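Local atomic coordinates of fucose-binding lectin (Kordia periserrulae, PDB entry 6HTN), a protein that binds fucose and methyl alpha-L-fucopyranoside in pockets formed between the blades of a beta-propeller lectin. Residues His115-Tyr119 against Trp137-Tyr142. Numbering follows the deposited sequence.
Sequences HIRVY and WYVGAY. With MFU (methyl alpha-L-fucopyranoside), chain I; MFU (methyl alpha-L-fucopyranoside), chain H.
Apolar contact begins at the indole of Trp137, whose CH2 lies 3.9 Å from Ile116 CG2, near the ring plane, while Val118 CG2 reaches the same carbon obliquely. With chi1 of Ile116 at -49°, CG2 stands anti to the backbone N, toward the indole, while CD1, at the end of the other branch, touches the chain H fucoside.

Aromatic packing joins the far ends of the segments. Tyr119 turns its edge to one face of Tyr142, the planes 77° apart and the centroids 5.3 Å, a T-shaped pair; Trp37 of a second subunit adds another edge-to-face contact to Tyr142.

Polar contacts run largely through sugar. Arg117 leaves the strand pointing away from segment 137-142, but a bend at chi2 (-67°) brings its guanidinium back toward it; NE donates to O4 of the chain I fucoside at 2.9 Å and NH2 to its O5. NH1 bonds to Ile116 O from above the carbonyl plane, which, with the two sugar bonds and Asp133, limits the guanidinium's rotation; Asp133 salt-bridges NH2 and receives the Tyr138 hydroxyl. Across the sugar, Ala141 N donates to O2 at 3.0 Å. Trp137 NE1 instead holds O3 of the chain H fucoside at 2.8 Å.

Strand 114-121 and segment 137-142 thus serve two sugar pockets, one on either side of a four-stranded antiparallel blade, as expected of inter-blade sites in a fucose-binding beta-propeller.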
# COMPACT_ATOMS: atom_id res chain seq x y z
N HIS A 115 -8.47 -5.66 28.35
CA HIS A 115 -7.08 -5.35 27.96
C HIS A 115 -7.06 -5.32 26.44
O HIS A 115 -7.59 -6.27 25.83
CB HIS A 115 -6.13 -6.41 28.48
CG HIS A 115 -6.16 -6.51 29.96
ND1 HIS A 115 -5.33 -5.78 30.75
CD2 HIS A 115 -7.00 -7.19 30.78
CE1 HIS A 115 -5.62 -6.03 32.04
NE2 HIS A 115 -6.63 -6.87 32.07
N ILE A 116 -6.48 -4.26 25.88
CA ILE A 116 -6.37 -4.13 24.41
C ILE A 116 -4.93 -3.92 24.01
O ILE A 116 -4.20 -3.23 24.72
CB ILE A 116 -7.26 -2.96 23.93
CG1 ILE A 116 -8.68 -3.01 24.49
CG2 ILE A 116 -7.26 -2.90 22.39
CD1 ILE A 116 -9.44 -1.75 24.26
N ARG A 117 -4.55 -4.53 22.91
CA ARG A 117 -3.23 -4.30 22.31
C ARG A 117 -3.43 -3.93 20.84
O ARG A 117 -4.15 -4.66 20.12
CB ARG A 117 -2.37 -5.56 22.47
CG ARG A 117 -2.13 -5.99 23.92
CD ARG A 117 -1.27 -4.99 24.65
NE ARG A 117 -0.95 -5.42 26.02
CZ ARG A 117 -1.68 -5.10 27.10
NH1 ARG A 117 -2.82 -4.42 26.99
NH2 ARG A 117 -1.28 -5.52 28.30
N VAL A 118 -2.81 -2.84 20.44
CA VAL A 118 -2.93 -2.29 19.07
C VAL A 118 -1.52 -2.22 18.49
O VAL A 118 -0.60 -1.77 19.20
CB VAL A 118 -3.55 -0.89 19.11
CG1 VAL A 118 -3.59 -0.29 17.71
CG2 VAL A 118 -4.95 -0.95 19.70
N TYR A 119 -1.33 -2.64 17.24
CA TYR A 119 0.01 -2.71 16.63
C TYR A 119 -0.02 -1.93 15.32
O TYR A 119 -0.94 -2.13 14.51
CB TYR A 119 0.39 -4.16 16.35
CG TYR A 119 0.40 -5.00 17.60
CD1 TYR A 119 -0.78 -5.54 18.09
CD2 TYR A 119 1.58 -5.23 18.33
CE1 TYR A 119 -0.82 -6.27 19.27
CE2 TYR A 119 1.54 -5.96 19.49
CZ TYR A 119 0.36 -6.47 19.95
OH TYR A 119 0.26 -7.14 21.15
N TRP A 137 -3.30 4.68 27.82
CA TRP A 137 -2.53 3.95 26.79
C TRP A 137 -1.05 4.13 27.08
O TRP A 137 -0.60 5.27 27.39
CB TRP A 137 -2.90 4.46 25.41
CG TRP A 137 -4.27 4.00 25.01
CD1 TRP A 137 -5.45 4.69 25.18
CD2 TRP A 137 -4.63 2.78 24.35
NE1 TRP A 137 -6.49 3.97 24.69
CE2 TRP A 137 -6.03 2.78 24.18
CE3 TRP A 137 -3.90 1.68 23.89
CZ2 TRP A 137 -6.71 1.74 23.55
CZ3 TRP A 137 -4.55 0.66 23.26
CH2 TRP A 137 -5.94 0.69 23.08
N TYR A 138 -0.29 3.07 26.91
CA TYR A 138 1.18 3.13 27.02
C TYR A 138 1.81 2.28 25.93
O TYR A 138 1.20 1.29 25.43
CB TYR A 138 1.59 2.67 28.43
CG TYR A 138 1.30 1.24 28.77
CD1 TYR A 138 2.25 0.24 28.56
CD2 TYR A 138 0.13 0.85 29.40
CE1 TYR A 138 2.02 -1.08 28.88
CE2 TYR A 138 -0.12 -0.47 29.75
CZ TYR A 138 0.83 -1.45 29.49
OH TYR A 138 0.62 -2.77 29.78
N VAL A 139 3.06 2.59 25.64
CA VAL A 139 3.84 1.84 24.64
C VAL A 139 4.31 0.54 25.29
O VAL A 139 4.97 0.61 26.36
CB VAL A 139 4.99 2.67 24.04
CG1 VAL A 139 5.86 1.82 23.13
CG2 VAL A 139 4.48 3.90 23.34
N GLY A 140 3.99 -0.60 24.69
CA GLY A 140 4.31 -1.91 25.23
C GLY A 140 5.71 -2.35 24.93
O GLY A 140 6.47 -1.66 24.15
N ALA A 141 6.06 -3.52 25.45
CA ALA A 141 7.42 -4.08 25.28
C ALA A 141 7.61 -4.75 23.92
O ALA A 141 8.73 -5.13 23.57
CB ALA A 141 7.63 -5.10 26.39
N TYR A 142 6.55 -4.88 23.12
CA TYR A 142 6.68 -5.58 21.82
C TYR A 142 7.77 -4.94 20.99
O TYR A 142 7.83 -3.69 20.85
CB TYR A 142 5.35 -5.48 21.03
CG TYR A 142 5.45 -6.02 19.65
CD1 TYR A 142 5.26 -7.36 19.37
CD2 TYR A 142 5.77 -5.19 18.57
CE1 TYR A 142 5.38 -7.90 18.12
CE2 TYR A 142 5.84 -5.70 17.29
CZ TYR A 142 5.67 -7.06 17.05
OH TYR A 142 5.76 -7.59 15.79
C1 MFU I . 2.38 -5.70 28.53
C2 MFU I . 3.18 -5.37 27.28
C3 MFU I . 3.60 -6.64 26.57
C4 MFU I . 2.50 -7.57 26.31
C5 MFU I . 1.80 -7.84 27.63
C6 MFU I . 0.65 -8.75 27.54
O1 MFU I . 3.41 -6.29 29.32
O2 MFU I . 4.25 -4.48 27.58
O3 MFU I . 4.33 -6.25 25.37
O4 MFU I . 1.46 -6.92 25.48
O5 MFU I . 1.42 -6.63 28.29
CM MFU I . 2.97 -6.56 30.63
C1 MFU H . -12.65 3.77 26.41
C2 MFU H . -11.64 4.29 25.39
C3 MFU H . -10.29 3.66 25.69
C4 MFU H . -10.41 2.17 25.59
C5 MFU H . -11.45 1.71 26.65
C6 MFU H . -11.64 0.21 26.60
O1 MFU H . -12.23 4.30 27.67
O2 MFU H . -11.60 5.72 25.53
O3 MFU H . -9.32 4.20 24.79
O4 MFU H . -10.88 1.72 24.33
O5 MFU H . -12.74 2.36 26.30
CM MFU H . -13.11 3.76 28.67